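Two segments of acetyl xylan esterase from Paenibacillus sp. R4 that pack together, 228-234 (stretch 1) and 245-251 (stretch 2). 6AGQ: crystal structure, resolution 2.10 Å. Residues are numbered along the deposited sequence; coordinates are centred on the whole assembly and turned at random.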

# COMPACT_ATOMS: atom_id res chain seq x y z
N GLU A 228 19.22 -5.48 -5.67
CA GLU A 228 20.45 -5.77 -4.91
C GLU A 228 21.64 -5.01 -5.53
O GLU A 228 22.51 -4.55 -4.83
CB GLU A 228 20.75 -7.28 -4.92
CG GLU A 228 19.72 -8.15 -4.20
CD GLU A 228 20.03 -9.67 -4.30
OE1 GLU A 228 21.20 -10.06 -4.34
OE2 GLU A 228 19.08 -10.51 -4.29
N ILE A 229 21.66 -4.86 -6.84
CA ILE A 229 22.76 -4.10 -7.47
C ILE A 229 22.69 -2.63 -7.09
O ILE A 229 23.70 -2.02 -6.78
CB ILE A 229 22.73 -4.30 -8.97
CG1 ILE A 229 23.13 -5.75 -9.31
CG2 ILE A 229 23.74 -3.43 -9.61
CD1 ILE A 229 22.69 -6.14 -10.68
N LYS A 230 21.48 -2.06 -7.07
CA LYS A 230 21.29 -0.69 -6.65
C LYS A 230 21.69 -0.58 -5.16
O LYS A 230 22.42 0.33 -4.76
CB LYS A 230 19.82 -0.25 -6.95
CG LYS A 230 19.45 1.16 -6.50
CD LYS A 230 17.96 1.32 -6.15
CE LYS A 230 17.70 0.75 -4.77
NZ LYS A 230 16.28 0.78 -4.35
N ASN A 231 21.27 -1.55 -4.34
CA ASN A 231 21.65 -1.53 -2.90
C ASN A 231 23.15 -1.74 -2.69
O ASN A 231 23.71 -1.13 -1.86
CB ASN A 231 20.79 -2.50 -2.13
CG ASN A 231 19.34 -2.08 -2.11
OD1 ASN A 231 19.01 -1.02 -2.59
ND2 ASN A 231 18.48 -2.92 -1.63
N TRP A 232 23.82 -2.50 -3.54
CA TRP A 232 25.31 -2.49 -3.53
C TRP A 232 25.86 -1.06 -3.59
O TRP A 232 26.63 -0.67 -2.72
CB TRP A 232 25.92 -3.33 -4.65
CG TRP A 232 27.35 -3.58 -4.45
CD1 TRP A 232 27.88 -4.56 -3.71
CD2 TRP A 232 28.47 -2.79 -4.93
NE1 TRP A 232 29.23 -4.46 -3.69
CE2 TRP A 232 29.62 -3.40 -4.46
CE3 TRP A 232 28.58 -1.66 -5.75
CZ2 TRP A 232 30.91 -2.89 -4.72
CZ3 TRP A 232 29.85 -1.13 -6.01
CH2 TRP A 232 31.01 -1.76 -5.49
N PHE A 233 25.44 -0.29 -4.60
CA PHE A 233 25.88 1.07 -4.71
C PHE A 233 25.61 1.86 -3.48
O PHE A 233 26.53 2.48 -2.97
CB PHE A 233 25.36 1.80 -5.96
CG PHE A 233 26.03 1.30 -7.20
CD1 PHE A 233 27.32 1.64 -7.45
CD2 PHE A 233 25.41 0.40 -8.03
CE1 PHE A 233 27.98 1.18 -8.55
CE2 PHE A 233 26.07 -0.08 -9.14
CZ PHE A 233 27.37 0.30 -9.38
N ARG A 234 24.39 1.78 -2.98
CA ARG A 234 24.00 2.47 -1.78
C ARG A 234 24.92 2.21 -0.60
O ARG A 234 25.15 3.13 0.19
CB ARG A 234 22.57 2.15 -1.37
CG ARG A 234 21.50 2.75 -2.24
CD ARG A 234 20.12 2.25 -1.84
NE ARG A 234 19.75 2.52 -0.44
CZ ARG A 234 19.13 3.63 -0.02
NH1 ARG A 234 18.80 4.57 -0.88
NH2 ARG A 234 18.79 3.78 1.26
N GLN A 245 33.87 -1.12 -13.21
CA GLN A 245 34.13 -2.48 -12.74
C GLN A 245 32.83 -3.26 -12.48
O GLN A 245 32.71 -4.41 -12.91
CB GLN A 245 35.06 -2.48 -11.53
CG GLN A 245 35.63 -3.85 -11.12
CD GLN A 245 36.22 -4.64 -12.28
OE1 GLN A 245 37.24 -4.25 -12.83
NE2 GLN A 245 35.54 -5.77 -12.68
N VAL A 246 31.84 -2.67 -11.83
CA VAL A 246 30.60 -3.43 -11.56
C VAL A 246 29.96 -3.95 -12.86
O VAL A 246 29.74 -5.15 -12.97
CB VAL A 246 29.59 -2.65 -10.70
CG1 VAL A 246 28.26 -3.36 -10.64
CG2 VAL A 246 30.11 -2.45 -9.29
N TYR A 247 29.77 -3.10 -13.88
CA TYR A 247 29.10 -3.52 -15.11
C TYR A 247 30.02 -4.29 -16.04
O TYR A 247 29.53 -5.09 -16.84
CB TYR A 247 28.41 -2.34 -15.82
CG TYR A 247 27.24 -1.80 -15.00
CD1 TYR A 247 26.12 -2.58 -14.75
CD2 TYR A 247 27.29 -0.55 -14.40
CE1 TYR A 247 25.06 -2.13 -13.98
CE2 TYR A 247 26.23 -0.09 -13.61
CZ TYR A 247 25.12 -0.86 -13.44
OH TYR A 247 24.07 -0.42 -12.64
N ARG A 248 31.33 -4.08 -15.97
CA ARG A 248 32.23 -4.97 -16.72
C ARG A 248 32.24 -6.40 -16.11
O ARG A 248 32.23 -7.35 -16.85
CB ARG A 248 33.64 -4.39 -16.83
CG ARG A 248 34.69 -5.41 -17.27
CD ARG A 248 36.00 -4.75 -17.61
NE ARG A 248 36.63 -4.21 -16.40
CZ ARG A 248 36.72 -2.91 -16.06
NH1 ARG A 248 37.34 -2.58 -14.93
NH2 ARG A 248 36.22 -1.95 -16.84
N THR A 249 32.21 -6.55 -14.79
CA THR A 249 32.00 -7.89 -14.15
C THR A 249 30.75 -8.55 -14.71
O THR A 249 30.81 -9.69 -15.15
CB THR A 249 31.86 -7.81 -12.61
OG1 THR A 249 33.07 -7.35 -12.07
CG2 THR A 249 31.53 -9.18 -11.94
N LEU A 250 29.65 -7.82 -14.73
CA LEU A 250 28.34 -8.38 -15.09
C LEU A 250 28.19 -8.70 -16.59
O LEU A 250 27.39 -9.61 -16.98
CB LEU A 250 27.22 -7.45 -14.60
CG LEU A 250 27.10 -7.29 -13.05
CD1 LEU A 250 26.15 -6.17 -12.61
CD2 LEU A 250 26.65 -8.57 -12.40
N SER A 251 28.98 -7.99 -17.44
CA SER A 251 28.91 -8.23 -18.89
C SER A 251 29.27 -9.68 -19.33
O SER A 251 28.70 -10.23 -20.27
CB SER A 251 29.83 -7.18 -19.61
OG SER A 251 31.23 -7.47 -19.32

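Both stretches are helical, and their N-to-C directions run roughly antiparallel, at 151°. The helix axes come no closer than 12.5 Å. At that spacing the backbones stay apart, and the gap is bridged by side chains. No hydrogen bond crosses between the stretches. The contact is apolar in the main and modest, with 234 Å² buried in total.

Glu228 opens stretch 1 without touching stretch 2. Its carboxylate oxygens are hydrogen-bonded elsewhere in the structure. Glu228 O accepts from Trp232 N at 2.8 Å, one of the i to i+4 bonds that hold the helix.

Ile229 points toward stretch 2 and lies at the closest backbone register, with Ile229 CA 8.9 Å from Val246 CA. The side chain is in m, t, and Ile229 CD1 meets Leu250 CD1 at 4.0 Å, an ordinary van der Waals distance between methyl groups. Ile229 CG2 also lies 4.3 Å from Tyr247 OH. That is proximity without a polar bond, since a methyl carbon offers no conventional partner to a hydroxyl.

Lys230 points away, and Asn231 is out of reach. Neither takes part. The next contact residue is Trp232, three residues and a little under one helical turn after Ile229.

Trp232 points toward stretch 2 with chi1 in t. Trp232 CZ3 packs against Val246 CG2 at 3.5 Å, the shortest contact across the pair. The methyl approaches the ring obliquely. The contact is close but narrow: stretch 2 covers only 19 Å² of Trp232.

Phe233 also points toward stretch 2, with chi1 in m. Phe233 CZ lies 3.9 Å from the same methyl, Val246 CG2, so one valine methyl touches two aromatic rings. Val246, with chi1 in t, has the largest covered area of any residue here, 62 Å². Phe233 also meets Tyr247. Phe233 CE2 is 4.0 Å from Tyr247 OH, and Phe233 CZ is 4.4 Å from Tyr247 CE2. The CA-to-CB bond of Tyr247 points sideways, but the end of its side chain comes nearer and reaches both Ile229 and Phe233.

Arg234 closes the stretch out of reach of stretch 2; its NH1 and NH2 are hydrogen-bonded elsewhere in the structure.

Several polar side chains of stretch 2 bond to one another within the helix. Arg248 NH1 donates to Gln245 OE1 at 2.7 Å, and Gln245 NE2 donates to Thr249 OG1 at 3.0 Å. None of these three residues touches stretch 1.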